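Local coordinates for synergistic-type venom protein S2C4 (Dendroaspis jamesoni kaimosae, PDB 7C28) that probably enhances the toxicity of other toxins, as a homodimeric synergistic-type toxin of the three-finger family, at residues L1-T5 with T14-A18. Numbering follows the deposited sequence.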
# COMPACT_ATOMS: atom_id res chain seq x y z
N LEU A 1 -16.68 12.22 9.43
CA LEU A 1 -15.46 12.04 8.65
C LEU A 1 -15.78 12.07 7.16
O LEU A 1 -16.82 11.57 6.73
CB LEU A 1 -14.77 10.74 9.02
CG LEU A 1 -13.50 10.35 8.25
CD1 LEU A 1 -12.29 11.16 8.73
CD2 LEU A 1 -13.23 8.87 8.40
N THR A 2 -14.88 12.67 6.39
CA THR A 2 -14.98 12.74 4.94
C THR A 2 -13.79 12.00 4.32
O THR A 2 -12.65 12.25 4.71
CB THR A 2 -15.01 14.19 4.45
OG1 THR A 2 -15.98 14.92 5.20
CG2 THR A 2 -15.35 14.26 2.97
N CYS A 3 -14.08 11.11 3.38
CA CYS A 3 -13.07 10.31 2.70
C CYS A 3 -13.23 10.42 1.19
O CYS A 3 -14.35 10.58 0.68
CB CYS A 3 -13.16 8.83 3.10
SG CYS A 3 -13.07 8.50 4.86
N VAL A 4 -12.11 10.33 0.48
CA VAL A 4 -12.17 10.22 -0.97
C VAL A 4 -12.76 8.87 -1.36
O VAL A 4 -12.47 7.84 -0.72
CB VAL A 4 -10.76 10.39 -1.58
CG1 VAL A 4 -10.84 10.39 -3.10
CG2 VAL A 4 -10.12 11.66 -1.06
N THR A 5 -13.57 8.85 -2.41
CA THR A 5 -14.23 7.63 -2.87
C THR A 5 -13.85 7.22 -4.28
O THR A 5 -13.89 6.02 -4.58
CB THR A 5 -15.75 7.78 -2.79
OG1 THR A 5 -16.14 9.02 -3.39
CG2 THR A 5 -16.21 7.75 -1.35
N THR A 14 -15.85 12.77 -3.10
CA THR A 14 -15.79 12.48 -1.67
C THR A 14 -17.20 12.27 -1.15
O THR A 14 -18.19 12.45 -1.87
CB THR A 14 -15.10 13.60 -0.87
OG1 THR A 14 -15.89 14.80 -0.94
CG2 THR A 14 -13.70 13.87 -1.40
N GLU A 15 -17.28 11.88 0.12
CA GLU A 15 -18.55 11.55 0.74
C GLU A 15 -18.37 11.61 2.24
O GLU A 15 -17.25 11.58 2.76
CB GLU A 15 -19.06 10.17 0.31
CG GLU A 15 -18.48 9.02 1.12
CD GLU A 15 -19.01 7.67 0.69
OE1 GLU A 15 -19.54 7.56 -0.43
OE2 GLU A 15 -18.89 6.70 1.47
N GLU A 16 -19.49 11.69 2.95
CA GLU A 16 -19.49 11.68 4.40
C GLU A 16 -19.83 10.28 4.87
O GLU A 16 -20.81 9.68 4.40
CB GLU A 16 -20.49 12.70 4.95
CG GLU A 16 -20.61 12.68 6.46
CD GLU A 16 -19.73 13.71 7.13
OE1 GLU A 16 -19.91 13.95 8.34
OE2 GLU A 16 -18.85 14.29 6.44
N CYS A 17 -19.02 9.75 5.79
CA CYS A 17 -19.16 8.38 6.24
C CYS A 17 -20.30 8.24 7.23
O CYS A 17 -20.65 9.18 7.96
CB CYS A 17 -17.86 7.88 6.87
SG CYS A 17 -16.32 8.25 5.97
N ALA A 18 -20.88 7.04 7.28
CA ALA A 18 -21.90 6.75 8.27
C ALA A 18 -21.31 6.88 9.68
O ALA A 18 -20.10 7.00 9.87
CB ALA A 18 -22.46 5.34 8.05
O HOH W 1 -18.93 10.12 9.54
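The shortest direct bond between residues 1-5 and 14-18 is at the chain terminus, where Cys-17 N donates to Leu-1 O over 3.0 Å, almost in line. Two residues further along, Cys-3 and Glu-15 form an antiparallel hydrogen-bonded pair: Cys-3 N to Glu-15 O and Glu-15 N to Cys-3 O both measure 3.3 Å. The flanking pairs, Thr-2 with Glu-16 and Val-4 with Thr-14, are non-hydrogen-bonded; CA-H groups from them add contacts to carbonyls that already accept N-H bonds, such as Thr-2 CA to Glu-15 O at 3.4 Å. The amino terminus itself has two partners. Water 1 bridges it to Cys-17, just past the end of strand 11-16, lying 3.1 Å from Leu-1 N and 2.5 Å from Cys-17 O, while Leu-1 N makes a long salt bridge of 3.8 Å to Glu-16 OE1. The other carboxylate oxygen, Glu-16 OE2, takes a weak hydrogen bond from Thr-2 OG1 at 3.2 Å, on the face these two side chains share.

Cys-3 and Glu-15 point to the other face. There the sulfurs of two separate disulfides touch, Cys-3 SG lying 3.4 Å from Cys-17 SG, and Leu-1 CD2 packs 4.0 Å from Cys-17 SG. Thr-5 CG2 approaches Glu-15 OE1 at 3.5 Å.

This is the base of the first finger of a three-finger toxin, the hairpin of strands 2-8 and 11-16, where it enters the disulfide-rich hub. Cys-3 is tied to Cys-24 and Cys-17 to Cys-42, fastening both arms of the hairpin to strands 23-32 and 35-43, while Asp-61, Lys-62 and Asn-64 near the C-terminus hydrogen-bond to strand 2-8.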